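Local coordinates for A223 penton protein C-terminal domain-containing protein (Sulfolobus turreted icosahedral virus, PDB 4IL7) that is a structural protein of the viral capsid, probably of its pentons at the vertices, this chain being the C-terminal part of the penton protein A223, at residues 97-102 against 114-119; 125-130 against 143-148. The protein carries 1 engineered substitution. All coordinates share one frame; numbering follows the deposited sequence. Where two conformers were deposited one is given.

Contact 1: residues 97-102 against 114-119; sequences GYLIIS and ITLTIG
Leu99 and Leu116 meet methyl to methyl across the interior of a β-sandwich, and two residues further on along one strand and two residues back along the other, Ile101 and Ile114 form a second pair that meets tip to tip. Strand 97-104 belongs to one four-stranded antiparallel sheet and strand 110-118 to the other, and no hydrogen bond links the two segments: the backbones stay far apart, with Leu99 CA and Leu116 CA separated by 10.4 Å. Side chains bridge the distance.

Ile114 can be followed outward. Its CB points toward segment 97-102. Of the two branches, CG2 turns toward strand 121-128, where Phe125 packs on Ile114, whereas CG1 extends anti to the backbone N (chi1 -168°) and the next torsion is extended as well (chi2 170°), which carries CD1 straight into the sandwich. There CD1 lies 3.9 Å from Ile101 CG1 and 4.0 Å from Ile101 CD1, so that one methyl rests on both carbons of the longer branch. The leucine pair is built the other way round: the single methyl Leu99 CD2 lies against the fork of Leu116, 4.0 Å from Leu116 CD2 and 4.1 Å from Leu116 CD1.

All four residues are buried, and the contact is purely apolar. Around it, strand 130-136 and strand 150-158 pair with strand 97-104 on either side, adding Ile134, Val136 and Ile155 to this core, while in the facing sheet strand 110-118 runs between strands 121-128 and 141-147, the latter bringing Ile142 against Ile114.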
ATOM      1  N   GLY A  97      -7.174   1.862  11.306  1.00 29.86           N
ATOM      2  CA  GLY A  97      -7.907   0.823  10.575  1.00 29.50           C
ATOM      3  C   GLY A  97      -6.949  -0.122   9.881  1.00 28.32           C
ATOM      4  O   GLY A  97      -5.845  -0.343  10.353  1.00 28.47           O
ATOM      5  N   TYR A  98      -7.391  -0.685   8.756  1.00 26.86           N
ATOM      6  CA  TYR A  98      -6.597  -1.594   7.955  1.00 24.09           C
ATOM      7  C   TYR A  98      -6.303  -0.954   6.605  1.00 21.77           C
ATOM      8  O   TYR A  98      -7.208  -0.631   5.823  1.00 22.46           O
ATOM      9  CB  TYR A  98      -7.300  -2.926   7.755  1.00 27.11           C
ATOM     10  CG  TYR A  98      -7.515  -3.633   9.040  1.00 34.82           C
ATOM     11  CD1 TYR A  98      -6.514  -4.414   9.581  1.00 34.11           C
ATOM     12  CD2 TYR A  98      -8.687  -3.449   9.747  1.00 40.14           C
ATOM     13  CE1 TYR A  98      -6.691  -5.041  10.804  1.00 47.30           C
ATOM     14  CE2 TYR A  98      -8.882  -4.055  10.962  1.00 69.02           C
ATOM     15  CZ  TYR A  98      -7.878  -4.851  11.501  1.00 54.32           C
ATOM     16  OH  TYR A  98      -8.066  -5.476  12.710  1.00108.80           O
ATOM     17  N   LEU A  99      -5.025  -0.797   6.329  1.00 20.75           N
ATOM     18  CA  LEU A  99      -4.555  -0.407   5.014  1.00 18.58           C
ATOM     19  C   LEU A  99      -4.636  -1.603   4.084  1.00 18.26           C
ATOM     20  O   LEU A  99      -4.106  -2.706   4.351  1.00 20.54           O
ATOM     21  CB  LEU A  99      -3.132   0.057   5.073  1.00 18.54           C
ATOM     22  CG  LEU A  99      -2.543   0.592   3.769  1.00 17.95           C
ATOM     23  CD1 LEU A  99      -3.233   1.863   3.331  1.00 18.36           C
ATOM     24  CD2 LEU A  99      -1.050   0.836   3.917  1.00 19.81           C
ATOM     25  N   ILE A 100      -5.332  -1.397   2.968  1.00 17.05           N
ATOM     26  CA  ILE A 100      -5.453  -2.415   1.950  1.00 17.50           C
ATOM     27  C   ILE A 100      -4.720  -1.976   0.693  1.00 16.27           C
ATOM     28  O   ILE A 100      -4.999  -0.923   0.134  1.00 16.11           O
ATOM     29  CB  ILE A 100      -6.935  -2.728   1.593  1.00 20.42           C
ATOM     30  CG1 ILE A 100      -7.767  -3.013   2.833  1.00 24.34           C
ATOM     31  CG2 ILE A 100      -7.005  -3.830   0.571  1.00 19.23           C
ATOM     32  CD1 ILE A 100      -7.358  -4.252   3.544  1.00 29.16           C
ATOM     33  N   ILE A 101      -3.812  -2.820   0.226  1.00 15.84           N
ATOM     34  CA  ILE A 101      -3.072  -2.623  -0.999  1.00 15.00           C
ATOM     35  C   ILE A 101      -3.459  -3.754  -1.892  1.00 14.54           C
ATOM     36  O   ILE A 101      -3.159  -4.929  -1.609  1.00 16.87           O
ATOM     37  CB  ILE A 101      -1.552  -2.591  -0.788  1.00 16.46           C
ATOM     38  CG1 ILE A 101      -1.136  -1.534   0.284  1.00 17.82           C
ATOM     39  CG2 ILE A 101      -0.876  -2.288  -2.122  1.00 16.46           C
ATOM     40  CD1 ILE A 101      -0.742  -2.201   1.534  1.00 21.13           C
ATOM     41  N   SER A 102      -4.190  -3.444  -2.951  1.00 14.52           N
ATOM     42  CA  SER A 102      -4.625  -4.466  -3.934  1.00 14.08           C
ATOM     43  C   SER A 102      -3.789  -4.321  -5.183  1.00 13.60           C
ATOM     44  O   SER A 102      -3.881  -3.316  -5.882  1.00 14.55           O
ATOM     45  CB  SER A 102      -6.105  -4.275  -4.255  1.00 16.63           C
ATOM     46  OG  SER A 102      -6.538  -5.228  -5.193  1.00 22.30           O
ATOM     47  N   ILE A 114       6.376  -2.534   0.183  1.00 11.95           N
ATOM     48  CA  ILE A 114       5.885  -1.208   0.609  1.00 11.10           C
ATOM     49  C   ILE A 114       6.558  -0.843   1.898  1.00 11.48           C
ATOM     50  O   ILE A 114       6.787  -1.665   2.759  1.00 13.21           O
ATOM     51  CB  ILE A 114       4.323  -1.157   0.719  1.00 12.11           C
ATOM     52  CG1 ILE A 114       3.773   0.250   0.879  1.00 12.96           C
ATOM     53  CG2 ILE A 114       3.828  -2.125   1.759  1.00 13.38           C
ATOM     54  CD1 ILE A 114       2.234   0.342   0.751  1.00 14.72           C
ATOM     55  N   THR A 115       6.824   0.469   2.075  1.00 13.80           N
ATOM     56  CA  THR A 115       7.383   1.011   3.285  1.00 13.73           C
ATOM     57  C   THR A 115       6.458   1.990   3.909  1.00 13.34           C
ATOM     58  O   THR A 115       5.923   2.887   3.203  1.00 13.87           O
ATOM     59  CB  THR A 115       8.714   1.701   3.016  1.00 16.01           C
ATOM     60  OG1 THR A 115       9.607   0.786   2.393  1.00 25.22           O
ATOM     61  CG2 THR A 115       9.376   2.239   4.278  1.00 16.44           C
ATOM     62  N   LEU A 116       6.188   1.862   5.185  1.00 13.36           N
ATOM     63  CA  LEU A 116       5.353   2.723   5.985  1.00 13.37           C
ATOM     64  C   LEU A 116       6.120   3.362   7.097  1.00 13.33           C
ATOM     65  O   LEU A 116       7.021   2.701   7.678  1.00 15.54           O
ATOM     66  CB  LEU A 116       4.199   1.962   6.625  1.00 14.83           C
ATOM     67  CG  LEU A 116       3.294   1.127   5.712  1.00 15.07           C
ATOM     68  CD1 LEU A 116       2.163   0.465   6.462  1.00 17.51           C
ATOM     69  CD2 LEU A 116       2.713   1.941   4.582  1.00 14.99           C
ATOM     70  N   THR A 117       5.799   4.563   7.508  1.00 14.52           N
ATOM     71  CA  THR A 117       6.415   5.206   8.643  1.00 15.05           C
ATOM     72  C   THR A 117       5.365   5.742   9.566  1.00 16.64           C
ATOM     73  O   THR A 117       4.391   6.335   9.109  1.00 18.39           O
ATOM     74  CB  THR A 117       7.409   6.266   8.189  1.00 16.89           C
ATOM     75  OG1 THR A 117       6.729   7.435   7.672  1.00 23.40           O
ATOM     76  CG2 THR A 117       8.373   5.798   7.231  1.00 16.85           C
ATOM     77  N   ILE A 118       5.531   5.577  10.870  1.00 20.22           N
ATOM     78  CA  ILE A 118       4.617   6.131  11.849  1.00 20.67           C
ATOM     79  C   ILE A 118       5.514   6.646  12.952  1.00 19.19           C
ATOM     80  O   ILE A 118       6.298   5.891  13.565  1.00 18.88           O
ATOM     81  CB  ILE A 118       3.568   5.103  12.339  1.00 23.57           C
ATOM     82  CG1 ILE A 118       2.688   5.679  13.439  1.00 27.16           C
ATOM     83  CG2 ILE A 118       4.149   3.781  12.825  1.00 22.53           C
ATOM     84  CD1 ILE A 118       1.819   6.861  13.017  1.00 27.93           C
ATOM     85  N   GLY A 119       5.486   7.926  13.237  1.00 23.02           N
ATOM     86  CA  GLY A 119       6.335   8.489  14.265  1.00 21.51           C
ATOM     87  C   GLY A 119       7.795   8.197  13.949  1.00 20.25           C
ATOM     88  O   GLY A 119       8.287   8.485  12.892  1.00 24.47           O
TER

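Contact 2: residues 125-130 against 143-148; sequences FNLQTG and TNMTLT. Engineered in segment 143-148: Met145 (natural residue Leu).
The partial jelly-roll sandwich is filled near one end by a small apolar cluster, in which Leu127 of strand 121-128 meets Met145 and Leu147 of strand 141-147. These two strands lie in the same antiparallel sheet without being neighbours, since strand 110-118 runs between them; the contact therefore reaches over an intervening strand on the inner side of the sheet, and no hydrogen bond joins the two segments. The nearest CA atoms, Leu127 CA and Leu147 CA, are 8.3 Å apart.

One methyl does all the touching from the side of segment 125-130. Leu127 CB points toward the other segment, and with CG beside the backbone N (chi1 -65°) and an extended second torsion, CD1 is carried forward to meet both Met145 and Leu147. It lies 3.9 Å from Leu147 CD2, the two leucines approaching at a slant. Met145, an engineered residue that replaces a natural leucine and was modelled in two conformers, crosses Leu127 at about a right angle. In the conformer described, its chain bends at chi3 (-51°), which turns CE back so that the methyl lies 4.1 Å from Leu127 CD1; Met145 CG approaches the same methyl equally closely.

The facing sheet completes the cluster: Ile103 and Ile153 touch both Met145 and Leu147, and Ile101 and Ile155 add to the packing on Met145. Earlier on strand 141-147, Thr143 and Asn144 both face Thr115 in a classic β-bulge. On the exposed side of that strand, in the one of two Asn144 conformers described, Thr146 OG1 donates a hydrogen bond of 2.8 Å to Asn144 OD1, arriving in the carbonyl plane on a lone pair at a C=O...O angle of 120°.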
ATOM      1  N   PHE A 125       7.176  -4.091   4.262  1.00 11.48           N
ATOM      2  CA  PHE A 125       6.300  -5.266   4.081  1.00 11.43           C
ATOM      3  C   PHE A 125       6.433  -5.825   2.666  1.00 11.82           C
ATOM      4  O   PHE A 125       6.427  -5.114   1.680  1.00 12.60           O
ATOM      5  CB  PHE A 125       4.832  -4.884   4.291  1.00 12.36           C
ATOM      6  CG  PHE A 125       4.552  -4.372   5.649  1.00 13.29           C
ATOM      7  CD1 PHE A 125       4.641  -3.007   5.933  1.00 13.54           C
ATOM      8  CD2 PHE A 125       4.208  -5.224   6.688  1.00 15.58           C
ATOM      9  CE1 PHE A 125       4.389  -2.516   7.176  1.00 15.24           C
ATOM     10  CE2 PHE A 125       3.933  -4.716   7.973  1.00 16.70           C
ATOM     11  CZ  PHE A 125       4.045  -3.361   8.167  1.00 16.55           C
ATOM     12  N   ASN A 126       6.447  -7.139   2.598  1.00 14.06           N
ATOM     13  CA  ASN A 126       6.254  -7.883   1.349  1.00 13.52           C
ATOM     14  C   ASN A 126       4.811  -7.681   0.839  1.00 14.60           C
ATOM     15  O   ASN A 126       3.879  -7.671   1.567  1.00 15.29           O
ATOM     16  CB  ASN A 126       6.464  -9.368   1.623  1.00 15.57           C
ATOM     17  CG  ASN A 126       6.521 -10.128   0.357  1.00 16.34           C
ATOM     18  OD1 ASN A 126       7.458 -10.020  -0.378  1.00 18.44           O
ATOM     19  ND2 ASN A 126       5.507 -10.926   0.148  1.00 17.71           N
ATOM     20  N   LEU A 127       4.778  -7.502  -0.484  1.00 13.78           N
ATOM     21  CA  LEU A 127       3.483  -7.472  -1.210  1.00 14.29           C
ATOM     22  C   LEU A 127       3.397  -8.684  -2.129  1.00 13.86           C
ATOM     23  O   LEU A 127       4.338  -9.080  -2.746  1.00 14.63           O
ATOM     24  CB  LEU A 127       3.350  -6.239  -2.068  1.00 14.18           C
ATOM     25  CG  LEU A 127       3.303  -4.920  -1.304  1.00 14.67           C
ATOM     26  CD1 LEU A 127       3.347  -3.760  -2.288  1.00 14.41           C
ATOM     27  CD2 LEU A 127       2.099  -4.838  -0.432  1.00 15.88           C
ATOM     28  N   GLN A 128       2.159  -9.204  -2.167  1.00 16.40           N
ATOM     29  CA  GLN A 128       1.756 -10.241  -3.125  1.00 17.18           C
ATOM     30  C   GLN A 128       0.653  -9.608  -4.002  1.00 16.03           C
ATOM     31  O   GLN A 128      -0.017  -8.672  -3.650  1.00 16.34           O
ATOM     32  CB  GLN A 128       1.290 -11.534  -2.407  1.00 19.13           C
ATOM     33  CG  GLN A 128       2.353 -12.086  -1.496  1.00 22.92           C
ATOM     34  CD  GLN A 128       2.038 -13.409  -0.922  1.00 28.71           C
ATOM     35  OE1 GLN A 128       0.940 -13.633  -0.458  1.00 35.43           O
ATOM     36  NE2 GLN A 128       3.020 -14.299  -0.914  1.00 36.77           N
ATOM     37  N   THR A 129       0.375 -10.320  -5.104  1.00 17.01           N
ATOM     38  CA  THR A 129      -0.794  -9.969  -5.868  1.00 17.74           C
ATOM     39  C   THR A 129      -2.038 -10.222  -5.054  1.00 17.89           C
ATOM     40  O   THR A 129      -2.065 -11.100  -4.167  1.00 19.75           O
ATOM     41  CB  THR A 129      -0.866 -10.720  -7.191  1.00 18.74           C
ATOM     42  OG1 THR A 129      -0.967 -12.131  -6.963  1.00 21.08           O
ATOM     43  CG2 THR A 129       0.298 -10.404  -8.047  1.00 18.87           C
ATOM     44  N   GLY A 130      -3.111  -9.510  -5.418  1.00 18.44           N
ATOM     45  CA  GLY A 130      -4.311  -9.538  -4.654  1.00 18.78           C
ATOM     46  C   GLY A 130      -4.285  -8.568  -3.476  1.00 18.67           C
ATOM     47  O   GLY A 130      -3.594  -7.569  -3.535  1.00 18.49           O
ATOM     48  N   THR A 143       5.576   5.753   2.410  0.50 15.35           N
ATOM     49  CA  THR A 143       6.711   6.465   1.831  0.50 17.57           C
ATOM     50  C   THR A 143       7.260   5.888   0.536  0.50 16.02           C
ATOM     51  O   THR A 143       7.878   6.582  -0.230  0.50 19.06           O
ATOM     52  CB  THR A 143       7.841   6.585   2.874  0.50 16.92           C
ATOM     53  OG1 THR A 143       8.216   5.232   3.201  0.50 15.33           O
ATOM     54  CG2 THR A 143       7.258   7.210   4.137  0.50 23.98           C
ATOM     55  N   ASN A 144       7.094   4.595   0.300  1.00 14.70           N
ATOM     56  CA  ASN A 144       7.630   3.992  -0.928  0.50 13.94           C
ATOM     57  C   ASN A 144       6.831   2.731  -1.240  1.00 13.82           C
ATOM     58  O   ASN A 144       6.394   2.041  -0.319  1.00 14.74           O
ATOM     59  CB  ASN A 144       9.127   3.586  -0.836  0.50 13.81           C
ATOM     60  CG  ASN A 144       9.665   2.882  -2.115  0.50 15.28           C
ATOM     61  OD1 ASN A 144       9.595   1.621  -2.241  0.50 17.98           O
ATOM     62  ND2 ASN A 144      10.149   3.649  -3.066  0.50 19.29           N
ATOM     63  N   MET A 145       6.724   2.445  -2.519  1.00 13.56           N
ATOM     64  CA  MET A 145       6.340   1.118  -2.934  0.50 12.42           C
ATOM     65  C   MET A 145       7.166   0.800  -4.199  1.00 13.46           C
ATOM     66  O   MET A 145       7.370   1.670  -5.080  1.00 14.85           O
ATOM     67  CB  MET A 145       4.781   1.018  -3.100  0.50 10.43           C
ATOM     68  CG  MET A 145       4.419  -0.218  -4.073  0.50 12.39           C
ATOM     69  SD  MET A 145       2.725  -0.243  -4.719  0.50 12.56           S
ATOM     70  CE  MET A 145       1.837  -0.050  -3.127  0.50 12.70           C
ATOM     71  N   THR A 146       7.654  -0.430  -4.307  1.00 12.44           N
ATOM     72  CA  THR A 146       8.439  -0.879  -5.468  1.00 12.86           C
ATOM     73  C   THR A 146       7.933  -2.239  -5.882  1.00 13.01           C
ATOM     74  O   THR A 146       7.997  -3.163  -5.072  1.00 15.20           O
ATOM     75  CB  THR A 146       9.926  -0.873  -5.185  1.00 15.81           C
ATOM     76  OG1 THR A 146      10.332   0.412  -4.696  1.00 18.83           O
ATOM     77  CG2 THR A 146      10.773  -1.229  -6.366  1.00 18.38           C
ATOM     78  N   LEU A 147       7.444  -2.372  -7.098  1.00 11.98           N
ATOM     79  CA  LEU A 147       6.956  -3.609  -7.674  1.00 12.24           C
ATOM     80  C   LEU A 147       7.936  -4.153  -8.668  1.00 13.53           C
ATOM     81  O   LEU A 147       8.649  -3.369  -9.327  1.00 14.85           O
ATOM     82  CB  LEU A 147       5.570  -3.489  -8.288  1.00 11.49           C
ATOM     83  CG  LEU A 147       4.487  -2.837  -7.454  1.00 11.99           C
ATOM     84  CD1 LEU A 147       3.190  -2.822  -8.192  1.00 12.45           C
ATOM     85  CD2 LEU A 147       4.316  -3.499  -6.087  1.00 14.70           C
ATOM     86  N   THR A 148       7.892  -5.486  -8.832  1.00 14.32           N
ATOM     87  CA  THR A 148       8.811  -6.129  -9.783  1.00 15.75           C
ATOM     88  C   THR A 148       8.272  -6.193 -11.200  1.00 17.84           C
ATOM     89  O   THR A 148       9.015  -6.511 -12.135  1.00 20.41           O
ATOM     90  CB  THR A 148       9.222  -7.519  -9.274  1.00 18.58           C
ATOM     91  OG1 THR A 148       8.042  -8.320  -9.081  1.00 20.63           O
ATOM     92  CG2 THR A 148      10.008  -7.385  -7.985  1.00 20.00           C
TER

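How the contacts relate
From the N terminus, strands 76-83 and 86-92 come first, and then contact 1 closes the short connection between 97-102 and 114-119, a passage from one sheet of the sandwich to the other. Contact 2 opens only afterwards, when the chain turns back into strand 121-128, and it closes once the chain has crossed to strand 130-136 and returned in strand 141-147. The two are thus in series, neither nested nor crossed. Contact 1 ties sheet to sheet; contact 2 ties two strands of one sheet. Strand 110-118 joins them, with probable hydrogen bonds from Phe125 N to Ile114 O and from Thr115 N to Asn144 O.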